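Glycosyl transferase (Staphylococcus aureus, PDB 5U02) is a glycosyl transferase of the TarS family, here a helical linker domain followed by two C-terminal beta domains with E-set (immunoglobulin-like) folds. Local coordinates at residues Ser1-Tyr6 against Gln55-Asn60; Asp64-Val69 against Tyr87-Asp92; Leu81-His86 against Pro127-Ile132. One frame throughout, in Å; residues are numbered along the deposited sequence.

Interaction 1 of 3, residues Ser1-Tyr6 against Gln55-Asn60; sequences SPEDFY and QPQWIN
The first turns of helices 2-17 and 56-68 run side by side in nearly the same direction, their short axes 9.1 Å apart and crossing at -23°, with the CA atoms of Pro-2 and Trp-58 the closest pair. This is helix-helix packing in the helical TarS linker domain, at its surface. Pro-2 points at the other helix and lays CG over the five-membered ring of Trp-58, a CH-pi contact 4.1 Å from CG to the ring centroid, offset toward the rim of the indole. Trp-58 has CG anti to its carbonyl carbon (chi1 -85°), which brings the indole round to meet the proline, and the ring of Phe-46 packs against it at a shallow angle. Gln-57, CG anti to the backbone N and the chain extended, reaches across Pro-2, its NE2 3.8 Å from Pro-2 CD. Tyr-6 crosses the indole roughly at right angles, and Tyr-6 OH comes to 3.5 Å from Trp-58 CZ3. The same OH is hydrogen-bonded to Thr-43 OG1. Across the helix start, Ser-1 OG gives a very short 2.4 Å hydrogen bond to Asp-4 OD1, meeting that oxygen from above the carboxylate plane.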
# COMPACT_ATOMS: atom_id res chain seq x y z
N SER A 1 -52.07 4.22 2.68
CA SER A 1 -51.96 5.31 1.72
C SER A 1 -51.24 6.51 2.34
O SER A 1 -51.37 6.77 3.54
CB SER A 1 -53.35 5.70 1.21
OG SER A 1 -54.26 5.83 2.28
N PRO A 2 -50.49 7.25 1.50
CA PRO A 2 -49.53 8.24 2.03
C PRO A 2 -50.11 9.30 2.95
O PRO A 2 -49.74 9.37 4.12
CB PRO A 2 -48.96 8.87 0.75
CG PRO A 2 -49.09 7.81 -0.28
CD PRO A 2 -50.38 7.11 0.04
N GLU A 3 -51.01 10.15 2.44
CA GLU A 3 -51.48 11.26 3.26
C GLU A 3 -52.41 10.83 4.38
O GLU A 3 -52.62 11.62 5.30
CB GLU A 3 -52.16 12.33 2.41
CG GLU A 3 -53.29 11.84 1.53
CD GLU A 3 -52.78 11.33 0.20
OE1 GLU A 3 -52.57 10.11 0.08
OE2 GLU A 3 -52.58 12.15 -0.71
N ASP A 4 -52.97 9.62 4.32
CA ASP A 4 -53.64 9.09 5.51
C ASP A 4 -52.62 8.76 6.59
O ASP A 4 -52.89 8.93 7.78
CB ASP A 4 -54.46 7.86 5.15
CG ASP A 4 -55.28 8.05 3.89
OD1 ASP A 4 -54.68 8.12 2.79
OD2 ASP A 4 -56.52 8.12 3.99
N PHE A 5 -51.42 8.32 6.19
CA PHE A 5 -50.36 7.98 7.14
C PHE A 5 -49.71 9.23 7.71
O PHE A 5 -49.67 9.42 8.93
CB PHE A 5 -49.31 7.10 6.45
CG PHE A 5 -48.09 6.83 7.29
CD1 PHE A 5 -46.82 6.99 6.77
CD2 PHE A 5 -48.22 6.42 8.61
CE1 PHE A 5 -45.70 6.74 7.55
CE2 PHE A 5 -47.11 6.17 9.39
CZ PHE A 5 -45.85 6.33 8.86
N TYR A 6 -49.16 10.08 6.85
CA TYR A 6 -48.45 11.27 7.31
C TYR A 6 -49.38 12.29 7.94
O TYR A 6 -48.92 13.17 8.68
CB TYR A 6 -47.67 11.90 6.15
CG TYR A 6 -46.55 11.02 5.65
CD1 TYR A 6 -45.51 10.67 6.49
CD2 TYR A 6 -46.53 10.57 4.34
CE1 TYR A 6 -44.47 9.87 6.04
CE2 TYR A 6 -45.49 9.78 3.87
CZ TYR A 6 -44.46 9.44 4.73
OH TYR A 6 -43.43 8.65 4.29
N GLN A 55 -44.19 8.44 -6.22
CA GLN A 55 -43.43 9.19 -5.24
C GLN A 55 -43.84 10.66 -5.15
O GLN A 55 -43.80 11.24 -4.06
CB GLN A 55 -41.93 9.08 -5.54
CG GLN A 55 -41.40 7.67 -5.50
CD GLN A 55 -39.95 7.60 -5.92
OE1 GLN A 55 -39.24 8.60 -5.90
NE2 GLN A 55 -39.50 6.41 -6.31
N PRO A 56 -44.22 11.33 -6.27
CA PRO A 56 -44.87 12.63 -6.14
C PRO A 56 -46.00 12.62 -5.12
O PRO A 56 -46.11 13.55 -4.32
CB PRO A 56 -45.39 12.89 -7.56
CG PRO A 56 -44.36 12.27 -8.42
CD PRO A 56 -43.83 11.07 -7.67
N GLN A 57 -46.82 11.57 -5.13
CA GLN A 57 -47.89 11.42 -4.14
C GLN A 57 -47.35 11.28 -2.72
O GLN A 57 -48.07 11.56 -1.76
CB GLN A 57 -48.75 10.20 -4.49
CG GLN A 57 -50.02 10.06 -3.66
CD GLN A 57 -50.67 8.70 -3.80
OE1 GLN A 57 -50.16 7.82 -4.48
NE2 GLN A 57 -51.82 8.53 -3.14
N TRP A 58 -46.09 10.86 -2.57
CA TRP A 58 -45.52 10.67 -1.24
C TRP A 58 -45.01 11.97 -0.64
O TRP A 58 -45.20 12.23 0.55
CB TRP A 58 -44.39 9.65 -1.31
CG TRP A 58 -44.83 8.23 -1.22
CD1 TRP A 58 -45.62 7.56 -2.11
CD2 TRP A 58 -44.50 7.30 -0.19
NE1 TRP A 58 -45.80 6.27 -1.69
CE2 TRP A 58 -45.13 6.08 -0.51
CE3 TRP A 58 -43.74 7.38 0.98
CZ2 TRP A 58 -45.01 4.95 0.29
CZ3 TRP A 58 -43.63 6.26 1.77
CH2 TRP A 58 -44.26 5.06 1.42
N ILE A 59 -44.36 12.81 -1.46
CA ILE A 59 -43.66 13.97 -0.92
C ILE A 59 -44.62 15.07 -0.48
O ILE A 59 -44.26 15.89 0.37
CB ILE A 59 -42.63 14.47 -1.95
CG1 ILE A 59 -41.70 15.51 -1.34
CG2 ILE A 59 -43.32 15.00 -3.20
CD1 ILE A 59 -40.76 14.96 -0.29
N ASN A 60 -45.85 15.10 -1.02
CA ASN A 60 -46.81 16.10 -0.57
C ASN A 60 -47.16 15.88 0.90
O ASN A 60 -47.08 16.81 1.72
CB ASN A 60 -48.10 16.07 -1.40
CG ASN A 60 -47.91 15.60 -2.78
OD1 ASN A 60 -48.21 14.50 -3.07
ND2 ASN A 60 -47.42 16.43 -3.64

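Interaction 2 of 3, residues Asp64-Val69 against Tyr87-Asp92; sequences DFIQAV and YARAKD
Arg-89 has the largest share of this contact. Its CG is anti to the carbonyl carbon and the chain runs extended to NE, bringing the guanidinium to the C-terminal end of helix 56-68. A turn at chi4 then lays one face of the group on Ile-66 CG2, which sits 4.0 Å above the centre of the guanidinium plane. NH1 gives a weak but fairly straight hydrogen bond to Val-69 O, 3.3 Å from Arg-89 NH1 with 163° at the hydrogen; the carbonyl oxygen sits in the guanidinium plane, at its edge. Arg-89 NE also comes to 3.3 Å from Ile-66 O. NH2 makes a salt bridge to Asp-74 OD2, so the guanidinium spans the end of one helix and an acid of the loop that follows it.

The polar exchange also runs the other way: Gln-67 NE2 donates a weak hydrogen bond, bent to 149°, to Arg-89 O at 3.3 Å. Two helix ends of the TarS linker domain therefore meet here, each sending a side chain to a backbone carbonyl of the other. The end of helix 82-89 is closed by a Schellman motif: Lys-91 has positive phi (44°), Lys-91 N bonds to Ala-88 O, and Asp-92 N bonds to Tyr-87 O. Asp-92 in turn is the N-cap of helix 93-105, its OD1 accepting from Asn-95 N.

From the turn, Lys-91 reaches across helix 56-68, its CE passing Gln-67 NE2, 3.6 Å away, and its NZ hydrogen-bonds the backbone oxygen of Asn-60. Asp-64 OD1 remains 5.3 Å from Lys-91 NZ, too far for a salt bridge, though the opposite charges may still attract; it also has a long, weak ion pair with Arg-10 NH1. Beneath the polar atoms, Ile-66 CG1 presses on Ala-88 CB at 3.6 Å.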
# COMPACT_ATOMS: atom_id res chain seq x y z
N ASP A 64 -46.34 18.26 4.14
CA ASP A 64 -47.25 18.84 5.12
C ASP A 64 -46.95 18.34 6.53
O ASP A 64 -47.09 19.08 7.50
CB ASP A 64 -48.70 18.53 4.75
CG ASP A 64 -49.69 19.50 5.38
OD1 ASP A 64 -50.86 19.54 4.92
OD2 ASP A 64 -49.31 20.23 6.31
N PHE A 65 -46.52 17.08 6.65
CA PHE A 65 -46.13 16.55 7.96
C PHE A 65 -44.84 17.21 8.45
O PHE A 65 -44.78 17.70 9.58
CB PHE A 65 -45.99 15.03 7.87
CG PHE A 65 -45.06 14.43 8.90
CD1 PHE A 65 -43.97 13.67 8.49
CD2 PHE A 65 -45.27 14.61 10.25
CE1 PHE A 65 -43.12 13.10 9.42
CE2 PHE A 65 -44.42 14.05 11.19
CZ PHE A 65 -43.34 13.30 10.77
N ILE A 66 -43.81 17.24 7.60
CA ILE A 66 -42.56 17.90 7.99
C ILE A 66 -42.74 19.41 8.10
O ILE A 66 -41.96 20.08 8.79
CB ILE A 66 -41.44 17.51 7.00
CG1 ILE A 66 -41.22 16.00 7.01
CG2 ILE A 66 -40.12 18.20 7.34
CD1 ILE A 66 -40.72 15.46 8.33
N GLN A 67 -43.76 19.98 7.46
CA GLN A 67 -44.06 21.39 7.67
C GLN A 67 -44.48 21.68 9.11
O GLN A 67 -44.30 22.80 9.60
CB GLN A 67 -45.15 21.86 6.70
CG GLN A 67 -44.63 22.49 5.42
CD GLN A 67 -45.64 22.43 4.29
OE1 GLN A 67 -46.83 22.22 4.51
NE2 GLN A 67 -45.16 22.63 3.07
N ALA A 68 -45.03 20.67 9.80
CA ALA A 68 -45.55 20.88 11.14
C ALA A 68 -44.45 20.96 12.19
O ALA A 68 -44.66 21.56 13.25
CB ALA A 68 -46.52 19.76 11.51
N VAL A 69 -43.28 20.37 11.94
CA VAL A 69 -42.19 20.40 12.91
C VAL A 69 -41.36 21.65 12.66
O VAL A 69 -41.06 21.98 11.50
CB VAL A 69 -41.34 19.13 12.85
CG1 VAL A 69 -42.07 17.99 13.54
CG2 VAL A 69 -41.03 18.75 11.42
N TYR A 87 -35.81 19.36 1.97
CA TYR A 87 -36.54 19.07 0.74
C TYR A 87 -37.93 18.50 1.00
O TYR A 87 -38.74 18.46 0.07
CB TYR A 87 -35.74 18.11 -0.15
CG TYR A 87 -34.42 18.67 -0.61
CD1 TYR A 87 -34.36 19.82 -1.38
CD2 TYR A 87 -33.23 18.04 -0.28
CE1 TYR A 87 -33.14 20.33 -1.80
CE2 TYR A 87 -32.02 18.54 -0.69
CZ TYR A 87 -31.98 19.69 -1.45
OH TYR A 87 -30.76 20.17 -1.86
N ALA A 88 -38.22 18.05 2.22
CA ALA A 88 -39.58 17.64 2.55
C ALA A 88 -40.50 18.85 2.61
O ALA A 88 -41.53 18.89 1.92
CB ALA A 88 -39.60 16.88 3.88
N ARG A 89 -40.16 19.85 3.43
CA ARG A 89 -40.95 21.07 3.49
C ARG A 89 -41.06 21.71 2.11
O ARG A 89 -42.11 22.26 1.76
CB ARG A 89 -40.33 22.06 4.48
CG ARG A 89 -40.31 21.60 5.92
CD ARG A 89 -39.78 22.70 6.83
NE ARG A 89 -39.54 22.21 8.18
CZ ARG A 89 -38.40 21.66 8.58
NH1 ARG A 89 -38.26 21.25 9.83
NH2 ARG A 89 -37.39 21.52 7.73
N ALA A 90 -40.00 21.64 1.32
CA ALA A 90 -40.01 22.18 -0.03
C ALA A 90 -40.69 21.26 -1.03
O ALA A 90 -40.83 21.64 -2.20
CB ALA A 90 -38.58 22.47 -0.49
N LYS A 91 -41.12 20.07 -0.60
CA LYS A 91 -41.76 19.07 -1.46
C LYS A 91 -41.03 18.94 -2.79
O LYS A 91 -41.60 19.01 -3.88
CB LYS A 91 -43.24 19.39 -1.66
CG LYS A 91 -43.91 19.87 -0.38
CD LYS A 91 -45.42 19.94 -0.54
CE LYS A 91 -46.10 20.02 0.82
NZ LYS A 91 -47.42 19.34 0.84
N ASP A 92 -39.72 18.73 -2.66
CA ASP A 92 -38.78 18.68 -3.77
C ASP A 92 -38.22 17.26 -3.83
O ASP A 92 -37.27 16.94 -3.11
CB ASP A 92 -37.68 19.71 -3.55
CG ASP A 92 -36.76 19.86 -4.73
OD1 ASP A 92 -36.75 18.98 -5.62
OD2 ASP A 92 -36.03 20.87 -4.77

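Interaction 3 of 3, residues Leu81-His86 against Pro127-Ile132; sequences LRPLLH and PYFEGI
The ring of Phe-129 has Pro-83 over one face and His-86 at its edge. CA of Pro-83 stands 4.0 Å from the ring centroid and only 12° off the normal, a CH-pi contact almost over the middle of the ring, while Pro-83 CG lies 3.8 Å from Phe-129 CG, nearer the root of the side chain. At the tip, CZ of Phe-129 points into one face of the imidazole, offset toward its rim, making an edge-to-face (T-shaped) pair with planes at 70° and centroids of the two rings 5.0 Å apart. This packs helix 82-89, in the TarS linker domain, against strand 129-132, the last strand of a small three-stranded antiparallel sheet.

The torsions put the two rings in place. Phe-129 has CG anti to the carbonyl carbon, so its ring projects from the strand at the helix, whereas His-86 has CG anti to the backbone N (chi1 158°), which swings the imidazole out to the strand, and the second torsion turns its face to Phe-129 CZ. Pro-83 and His-86, three residues apart, stand on neighbouring parts of the helix surface and both touch Phe-129; Pro-83 also touches Tyr-103 of helix 93-105. Further along, Ile-132 CD1 comes up to Pro-83 CG, extending the apolar patch away from the imidazole.

Beyond the ring, a G1 beta bulge sets Gly-131 and Ile-132 together opposite the single residue Leu-118, and Gly-131 takes a positive phi there, a conformation that favours glycine. The NH of Gly-131 is taken up by Asn-119 OD1. Arg-82 sends its extended chain toward this bulge; NE bonds weakly to Asp-74 O, and Glu-130 O lies in line with the guanidinium plane, 3.6 Å from Arg-82 NH1, a distance too long to count as a hydrogen bond.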
# COMPACT_ATOMS: atom_id res chain seq x y z
N LEU A 81 -30.09 13.74 8.18
CA LEU A 81 -31.50 13.96 7.87
C LEU A 81 -31.82 15.41 7.52
O LEU A 81 -32.86 15.66 6.92
CB LEU A 81 -32.38 13.51 9.03
CG LEU A 81 -32.37 12.00 9.29
CD1 LEU A 81 -32.97 11.68 10.64
CD2 LEU A 81 -33.11 11.28 8.17
N ARG A 82 -30.95 16.35 7.90
CA ARG A 82 -31.19 17.76 7.59
C ARG A 82 -31.52 18.03 6.13
O ARG A 82 -32.45 18.82 5.88
CB ARG A 82 -29.98 18.60 8.04
CG ARG A 82 -29.73 18.58 9.53
CD ARG A 82 -28.30 18.98 9.89
NE ARG A 82 -28.00 18.67 11.29
CZ ARG A 82 -26.78 18.71 11.83
NH1 ARG A 82 -25.74 19.03 11.08
NH2 ARG A 82 -26.62 18.41 13.11
N PRO A 83 -30.84 17.45 5.14
CA PRO A 83 -31.27 17.67 3.75
C PRO A 83 -32.66 17.12 3.45
O PRO A 83 -33.41 17.76 2.70
CB PRO A 83 -30.19 16.97 2.92
CG PRO A 83 -28.99 16.93 3.82
CD PRO A 83 -29.55 16.74 5.20
N LEU A 84 -33.03 15.97 4.02
CA LEU A 84 -34.33 15.38 3.70
C LEU A 84 -35.46 16.14 4.38
O LEU A 84 -36.56 16.24 3.82
CB LEU A 84 -34.34 13.91 4.10
CG LEU A 84 -33.26 13.08 3.41
CD1 LEU A 84 -32.76 11.93 4.28
CD2 LEU A 84 -33.77 12.58 2.08
N LEU A 85 -35.23 16.66 5.58
CA LEU A 85 -36.22 17.54 6.20
C LEU A 85 -36.42 18.80 5.38
O LEU A 85 -37.55 19.29 5.24
CB LEU A 85 -35.81 17.91 7.63
CG LEU A 85 -35.70 16.80 8.68
CD1 LEU A 85 -35.12 17.35 9.98
CD2 LEU A 85 -37.07 16.19 8.92
N HIS A 86 -35.34 19.34 4.82
CA HIS A 86 -35.42 20.58 4.06
C HIS A 86 -36.19 20.38 2.75
O HIS A 86 -37.13 21.12 2.45
CB HIS A 86 -34.01 21.12 3.80
CG HIS A 86 -33.90 22.04 2.63
ND1 HIS A 86 -33.75 21.59 1.34
CD2 HIS A 86 -33.91 23.39 2.56
CE1 HIS A 86 -33.67 22.63 0.52
NE2 HIS A 86 -33.77 23.73 1.24
N PRO A 127 -28.29 24.92 -1.84
CA PRO A 127 -27.39 25.22 -0.71
C PRO A 127 -26.46 24.06 -0.38
O PRO A 127 -26.59 22.94 -0.86
CB PRO A 127 -28.36 25.48 0.45
CG PRO A 127 -29.60 25.96 -0.21
CD PRO A 127 -29.69 25.20 -1.50
N TYR A 128 -25.48 24.38 0.46
CA TYR A 128 -24.58 23.39 1.05
C TYR A 128 -25.09 23.05 2.45
O TYR A 128 -25.21 23.93 3.30
CB TYR A 128 -23.15 23.92 1.13
CG TYR A 128 -22.29 23.69 -0.10
CD1 TYR A 128 -22.38 24.53 -1.20
CD2 TYR A 128 -21.36 22.66 -0.13
CE1 TYR A 128 -21.59 24.33 -2.32
CE2 TYR A 128 -20.56 22.45 -1.24
CZ TYR A 128 -20.68 23.29 -2.33
OH TYR A 128 -19.89 23.10 -3.44
N PHE A 129 -25.39 21.77 2.68
CA PHE A 129 -25.65 21.27 4.02
C PHE A 129 -24.33 20.78 4.61
O PHE A 129 -23.63 19.97 4.00
CB PHE A 129 -26.68 20.14 3.99
CG PHE A 129 -28.00 20.56 3.41
CD1 PHE A 129 -28.25 20.44 2.05
CD2 PHE A 129 -29.00 21.07 4.22
CE1 PHE A 129 -29.46 20.82 1.51
CE2 PHE A 129 -30.22 21.45 3.69
CZ PHE A 129 -30.45 21.33 2.34
N GLU A 130 -24.00 21.28 5.80
CA GLU A 130 -22.66 21.12 6.35
C GLU A 130 -22.69 20.26 7.61
O GLU A 130 -23.65 20.29 8.38
CB GLU A 130 -22.03 22.49 6.64
CG GLU A 130 -22.37 23.54 5.58
CD GLU A 130 -21.28 24.58 5.39
OE1 GLU A 130 -21.61 25.78 5.36
OE2 GLU A 130 -20.10 24.20 5.27
N GLY A 131 -21.62 19.50 7.81
CA GLY A 131 -21.42 18.73 9.02
C GLY A 131 -22.19 17.42 9.10
O GLY A 131 -22.78 17.10 10.13
N ILE A 132 -22.17 16.64 8.02
CA ILE A 132 -22.93 15.40 7.94
C ILE A 132 -22.04 14.24 8.37
O ILE A 132 -21.00 13.99 7.76
CB ILE A 132 -23.48 15.18 6.52
CG1 ILE A 132 -24.21 16.44 6.04
CG2 ILE A 132 -24.40 13.97 6.48
CD1 ILE A 132 -24.84 16.31 4.67

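Overall arrangement
Interaction 1 lies at the surface, while interactions 2 and 3 are partly buried. Helix 56-68 serves the first two, its beginning packing on helix 2-17 and its end on helix 82-89; helix 82-89 then carries its other end to strand 129-132 in interaction 3. Neighbouring contacts touch: Ile-59 CG1 packs on Lys-91 CA between interactions 1 and 2, and Ile-66 CG2 on Leu-85 O between 2 and 3, whereas 1 and 3 stay about 6 Å apart at their nearest atoms. The chemistry shifts accordingly. A proline lies on an aromatic face in both 1 and 3, joined in 3 by an edge-to-face pair, and interaction 2 alone has hydrogen bonds between its segments, where helix ends expose carbonyls.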